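Long-range contacts in uncharacterized protein (Legionella pneumophila subsp. pneumophila str. Philadelphia 1, PDB 4RXV), which is of unknown function but carries an N-terminal RavJ-type domain of the papain-like (clan CA) peptidases, which suggests a cysteine-peptidase-like role in Legionella infection: residues A126-M131 with R196-A201; H139-L144 with I169-A174. All coordinates share one frame; numbering follows the deposited sequence.

Interaction 1 of 2, residues A126-M131 with R196-A201; sequences AVIGSM and RSLFPA
The irregular loop R196-A201 runs up to strand 202-206, at one margin of a four-stranded antiparallel sheet. Here it packs against residues I128-M131 of strand 123-133, its neighbour in that sheet. Regular pairing starts next to the contact, where G129 bonds to T202 through the backbone.

Two direct hydrogen bonds join the segments. S130 has OG anti to its backbone N, and this hydroxyl donates to L198 O at 2.8 Å. It comes from above the carbonyl plane, 29° out of it. M131 turns the corner of the strand with a left-handed backbone, and M131 N donates to S197 O at 3.2 Å. That bond is bent, with an angle of 142° at the hydrogen, but it lies in the carbonyl plane. Two successive carbonyls of the loop are thus held by two successive residues of the strand.

A water adds a third link. It donates to S130 OG at 3.0 Å and also bonds S197 OG. S197 OG has a further partner in Y194 O.

The apolar part is small and buried. I128 CG1 takes the crowded position between the backbone N and the carbonyl carbon (chi1 70°). The extended chain then brings I128 CD1 to A201 CB at 3.9 Å, while I128 CD1 and L198 CD1 meet at 4.1 Å. The I128 and L198 side chains cross at about a right angle. A201 packs tightly, its CB 3.1 Å from G129 O.

The peptide bond before P200 is cis. Just before it, L198 CG sits over the centre of the F199 ring, 3.7 Å above its plane.

Interaction 2 of 2, residues H139-L144 with I169-A174; sequences HNITLL and IVDPWA
H139 and D171 face each other tip to tip. Both have CG anti to the backbone N. H139 NE2 donates to D171 OD2 at 2.6 Å in a nearly straight bond of 167°. The acceptor lies in the imidazole plane, but the carboxylate is turned 38° from the ring, so OD2 is met from above its own plane.

D171 is also the N-cap of helix 172-176: D171 OD1 accepts A174 N at 3.1 Å. With H139 on OD2 and A174 N on OD1, each carboxylate oxygen has a partner, which restrains the group. W173 meets the imidazole obliquely, its CZ3 over one ring face and its CE3 3.6 Å from H139 CE1.

H139 ND1 bonds C102 O, and W173 NE1 bonds D25 OD1. Both imidazole nitrogens thus face acceptors, which would favour a protonated, charged ring next to the D171 carboxylate. A His-carboxylate pair next to C102 is consistent with the Cys-His-Asp/Asn site of clan CA peptidases, though no catalytic role is established here.

Beyond the pair, the strands run antiparallel. T142 and V170 form a hydrogen-bonded pair, T142 N to V170 O at 3.0 Å and V170 N to T142 O at 2.8 Å. L143 and I169 lie side by side, pointing the same way, with L143 CD2 3.9 Å from I169 CG1. I141 crosses I169 obliquely on that same side.

Strand 123-133 flanks strand 136-146 through I128 and S130, while T142 and V170 face helix 105-114.

In the fold
From the N terminus, the chain passes helix 105-114 and enters strand 123-133, the first half of interaction 1. It turns back as strand 136-146, the first half of interaction 2. Interaction 2 closes first, when strand 168-170 returns beside 136-146 and leads into helix 172-176. Interaction 1 closes later, when R196-A201 comes back before strand 202-206, so interaction 2 lies wholly within the larger loop. The two middle strands join the contacts directly: S130 N lies 2.7 Å from H139 O, a probable hydrogen bond. Together they hold strand 168-170, and the loop leading into strand 202-206, against the central hairpin of the sheet.

Interaction 1 of 2, residues A126-M131 with R196-A201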
loop_
_atom_site.group_PDB
_atom_site.type_symbol
_atom_site.label_atom_id
_atom_site.label_comp_id
_atom_site.label_asym_id
_atom_site.label_seq_id
_atom_site.Cartn_x
_atom_site.Cartn_y
_atom_site.Cartn_z
ATOM N N ALA A 126 -0.547 -4.112 10.177
ATOM C CA ALA A 126 -1.398 -5.198 9.718
ATOM C C ALA A 126 -1.702 -5.004 8.246
ATOM O O ALA A 126 -1.650 -3.884 7.729
ATOM C CB ALA A 126 -2.686 -5.273 10.513
ATOM N N VAL A 127 -2.027 -6.089 7.576
ATOM C CA VAL A 127 -2.496 -6.030 6.186
ATOM C C VAL A 127 -3.816 -6.763 6.126
ATOM O O VAL A 127 -3.936 -7.888 6.646
ATOM C CB VAL A 127 -1.467 -6.637 5.209
ATOM C CG1 VAL A 127 -1.984 -6.551 3.760
ATOM C CG2 VAL A 127 -0.131 -5.934 5.342
ATOM N N ILE A 128 -4.800 -6.116 5.545
ATOM C CA ILE A 128 -6.165 -6.602 5.523
ATOM C C ILE A 128 -6.696 -6.672 4.100
ATOM O O ILE A 128 -6.316 -5.902 3.219
ATOM C CB ILE A 128 -7.113 -5.701 6.381
ATOM C CG1 ILE A 128 -7.342 -4.326 5.730
ATOM C CG2 ILE A 128 -6.563 -5.560 7.800
ATOM C CD1 ILE A 128 -8.351 -3.426 6.483
ATOM N N GLY A 129 -7.583 -7.634 3.884
ATOM C CA GLY A 129 -8.391 -7.669 2.679
ATOM C C GLY A 129 -9.666 -6.918 2.936
ATOM O O GLY A 129 -10.364 -7.135 3.928
ATOM N N SER A 130 -9.976 -6.010 2.025
ATOM C CA SER A 130 -11.107 -5.108 2.160
ATOM C C SER A 130 -11.859 -5.040 0.823
ATOM O O SER A 130 -11.605 -5.839 -0.078
ATOM C CB SER A 130 -10.609 -3.744 2.647
ATOM O OG SER A 130 -11.617 -2.764 2.808
ATOM N N MET A 131 -12.810 -4.121 0.697
ATOM C CA MET A 131 -13.635 -4.024 -0.519
ATOM C C MET A 131 -14.263 -5.380 -0.819
ATOM O O MET A 131 -14.128 -5.951 -1.900
ATOM C CB MET A 131 -12.835 -3.452 -1.700
ATOM C CG MET A 131 -13.725 -2.922 -2.801
ATOM S SD MET A 131 -12.783 -2.263 -4.188
ATOM C CE MET A 131 -12.088 -0.814 -3.445
ATOM N N ARG A 196 -16.434 3.754 2.884
ATOM C CA ARG A 196 -17.667 2.977 2.926
ATOM C C ARG A 196 -17.501 1.521 2.489
ATOM O O ARG A 196 -18.431 0.733 2.632
ATOM C CB ARG A 196 -18.762 3.654 2.112
ATOM C CG ARG A 196 -19.081 5.040 2.602
ATOM C CD ARG A 196 -19.762 5.027 3.961
ATOM N NE ARG A 196 -19.905 6.379 4.490
ATOM C CZ ARG A 196 -19.286 6.861 5.571
ATOM N NH1 ARG A 196 -18.477 6.099 6.302
ATOM N NH2 ARG A 196 -19.492 8.121 5.935
ATOM N N SER A 197 -16.339 1.177 1.948
ATOM C CA SER A 197 -16.044 -0.199 1.588
ATOM C C SER A 197 -14.969 -0.800 2.479
ATOM O O SER A 197 -14.552 -1.928 2.252
ATOM C CB SER A 197 -15.596 -0.280 0.139
ATOM O OG SER A 197 -14.362 0.362 -0.041
ATOM N N LEU A 198 -14.530 -0.056 3.493
ATOM C CA LEU A 198 -13.464 -0.518 4.387
ATOM C C LEU A 198 -13.855 -1.800 5.112
ATOM O O LEU A 198 -13.100 -2.765 5.137
ATOM C CB LEU A 198 -13.135 0.598 5.386
ATOM C CG LEU A 198 -12.101 0.312 6.478
ATOM C CD1 LEU A 198 -10.796 -0.134 5.882
ATOM C CD2 LEU A 198 -11.911 1.542 7.333
ATOM N N PHE A 199 -15.052 -1.806 5.677
ATOM C CA PHE A 199 -15.571 -2.954 6.431
ATOM C C PHE A 199 -16.717 -3.607 5.660
ATOM O O PHE A 199 -17.485 -2.905 4.987
ATOM C CB PHE A 199 -16.079 -2.518 7.809
ATOM C CG PHE A 199 -15.070 -1.780 8.619
ATOM C CD1 PHE A 199 -13.894 -2.375 9.012
ATOM C CD2 PHE A 199 -15.290 -0.459 8.960
ATOM C CE1 PHE A 199 -12.958 -1.674 9.730
ATOM C CE2 PHE A 199 -14.363 0.237 9.692
ATOM C CZ PHE A 199 -13.200 -0.375 10.092
ATOM N N PRO A 200 -16.874 -4.940 5.771
ATOM C CA PRO A 200 -16.053 -5.866 6.559
ATOM C C PRO A 200 -14.734 -6.172 5.865
ATOM O O PRO A 200 -14.602 -6.077 4.636
ATOM C CB PRO A 200 -16.916 -7.123 6.617
ATOM C CG PRO A 200 -17.670 -7.085 5.348
ATOM C CD PRO A 200 -18.002 -5.638 5.140
ATOM N N ALA A 201 -13.756 -6.560 6.673
ATOM C CA ALA A 201 -12.425 -6.876 6.184
ATOM C C ALA A 201 -11.932 -8.156 6.826
ATOM O O ALA A 201 -12.525 -8.637 7.796
ATOM C CB ALA A 201 -11.453 -5.710 6.467
HETATM O O HOH W 1 -11.637 -0.730 0.597
#

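Interaction 2 of 2, residues H139-L144 with I169-A174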
loop_
_atom_site.group_PDB
_atom_site.type_symbol
_atom_site.label_atom_id
_atom_site.label_comp_id
_atom_site.label_asym_id
_atom_site.label_seq_id
_atom_site.Cartn_x
_atom_site.Cartn_y
_atom_site.Cartn_z
ATOM N N HIS A 139 -9.498 -5.690 -2.442
ATOM C CA HIS A 139 -8.525 -4.619 -2.219
ATOM C C HIS A 139 -7.824 -4.787 -0.884
ATOM O O HIS A 139 -8.459 -4.713 0.157
ATOM C CB HIS A 139 -9.298 -3.321 -2.212
ATOM C CG HIS A 139 -8.464 -2.104 -2.000
ATOM N ND1 HIS A 139 -7.213 -1.944 -2.552
ATOM C CD2 HIS A 139 -8.723 -0.968 -1.317
ATOM C CE1 HIS A 139 -6.727 -0.764 -2.202
ATOM N NE2 HIS A 139 -7.631 -0.150 -1.467
ATOM N N ASN A 140 -6.514 -4.967 -0.901
ATOM C CA ASN A 140 -5.777 -5.037 0.355
ATOM C C ASN A 140 -5.365 -3.642 0.798
ATOM O O ASN A 140 -5.117 -2.753 -0.028
ATOM C CB ASN A 140 -4.606 -5.989 0.258
ATOM C CG ASN A 140 -5.068 -7.411 -0.036
ATOM O OD1 ASN A 140 -6.078 -7.858 0.488
ATOM N ND2 ASN A 140 -4.353 -8.102 -0.880
ATOM N N ILE A 141 -5.335 -3.457 2.102
ATOM C CA ILE A 141 -5.022 -2.185 2.742
ATOM C C ILE A 141 -4.065 -2.448 3.884
ATOM O O ILE A 141 -4.168 -3.466 4.565
ATOM C CB ILE A 141 -6.333 -1.519 3.297
ATOM C CG1 ILE A 141 -7.269 -1.181 2.126
ATOM C CG2 ILE A 141 -6.017 -0.306 4.130
ATOM C CD1 ILE A 141 -8.647 -0.698 2.582
ATOM N N THR A 142 -3.143 -1.529 4.127
ATOM C CA THR A 142 -2.218 -1.603 5.254
ATOM C C THR A 142 -2.734 -0.749 6.386
ATOM O O THR A 142 -3.244 0.355 6.159
ATOM C CB THR A 142 -0.810 -1.275 4.783
ATOM O OG1 THR A 142 -0.406 -2.354 3.941
ATOM C CG2 THR A 142 0.194 -1.120 5.912
ATOM N N LEU A 143 -2.593 -1.251 7.612
ATOM C CA LEU A 143 -2.973 -0.525 8.818
ATOM C C LEU A 143 -1.780 -0.333 9.736
ATOM O O LEU A 143 -0.926 -1.207 9.868
ATOM C CB LEU A 143 -4.045 -1.250 9.633
ATOM C CG LEU A 143 -5.326 -1.638 8.903
ATOM C CD1 LEU A 143 -6.225 -2.435 9.868
ATOM C CD2 LEU A 143 -6.033 -0.429 8.354
ATOM N N LEU A 144 -1.776 0.818 10.388
ATOM C CA LEU A 144 -0.958 1.077 11.571
ATOM C C LEU A 144 -1.867 1.072 12.781
ATOM O O LEU A 144 -2.790 1.875 12.853
ATOM C CB LEU A 144 -0.260 2.431 11.449
ATOM C CG LEU A 144 0.803 2.501 10.351
ATOM C CD1 LEU A 144 1.059 3.944 9.933
ATOM C CD2 LEU A 144 2.083 1.865 10.804
ATOM N N ILE A 169 -4.904 4.255 8.304
ATOM C CA ILE A 169 -5.033 3.516 7.062
ATOM C C ILE A 169 -3.943 3.961 6.089
ATOM O O ILE A 169 -3.646 5.169 5.989
ATOM C CB ILE A 169 -6.449 3.758 6.477
ATOM C CG1 ILE A 169 -7.485 3.052 7.364
ATOM C CG2 ILE A 169 -6.585 3.317 5.033
ATOM C CD1 ILE A 169 -8.836 3.705 7.322
ATOM N N VAL A 170 -3.416 3.022 5.318
ATOM C CA VAL A 170 -2.373 3.275 4.335
ATOM C C VAL A 170 -2.756 2.507 3.053
ATOM O O VAL A 170 -2.738 1.278 3.020
ATOM C CB VAL A 170 -0.980 2.886 4.853
ATOM C CG1 VAL A 170 0.054 3.255 3.809
ATOM C CG2 VAL A 170 -0.696 3.568 6.197
ATOM N N ASP A 171 -3.057 3.261 2.002
ATOM C CA ASP A 171 -3.607 2.715 0.776
ATOM C C ASP A 171 -2.908 3.354 -0.428
ATOM O O ASP A 171 -3.419 4.322 -1.019
ATOM C CB ASP A 171 -5.113 2.950 0.741
ATOM C CG ASP A 171 -5.802 2.224 -0.402
ATOM O OD1 ASP A 171 -5.123 1.719 -1.338
ATOM O OD2 ASP A 171 -7.055 2.158 -0.359
ATOM N N PRO A 172 -1.741 2.831 -0.818
ATOM C CA PRO A 172 -1.037 3.413 -1.960
ATOM C C PRO A 172 -1.810 3.306 -3.279
ATOM O O PRO A 172 -1.695 4.186 -4.131
ATOM C CB PRO A 172 0.265 2.618 -2.018
ATOM C CG PRO A 172 -0.028 1.336 -1.287
ATOM C CD PRO A 172 -0.967 1.744 -0.184
ATOM N N TRP A 173 -2.614 2.255 -3.453
ATOM C CA TRP A 173 -3.448 2.151 -4.648
ATOM C C TRP A 173 -4.386 3.337 -4.789
ATOM O O TRP A 173 -4.558 3.848 -5.899
ATOM C CB TRP A 173 -4.196 0.827 -4.659
ATOM C CG TRP A 173 -4.986 0.527 -5.893
ATOM C CD1 TRP A 173 -4.525 -0.003 -7.071
ATOM C CD2 TRP A 173 -6.397 0.658 -6.046
ATOM N NE1 TRP A 173 -5.576 -0.219 -7.929
ATOM C CE2 TRP A 173 -6.734 0.183 -7.325
ATOM C CE3 TRP A 173 -7.412 1.105 -5.211
ATOM C CZ2 TRP A 173 -8.064 0.155 -7.804
ATOM C CZ3 TRP A 173 -8.737 1.088 -5.681
ATOM C CH2 TRP A 173 -9.041 0.607 -6.965
ATOM N N ALA A 174 -4.963 3.808 -3.678
ATOM C CA ALA A 174 -5.823 4.986 -3.751
ATOM C C ALA A 174 -5.051 6.176 -4.327
ATOM O O ALA A 174 -5.626 6.993 -5.043
ATOM C CB ALA A 174 -6.370 5.343 -2.387
#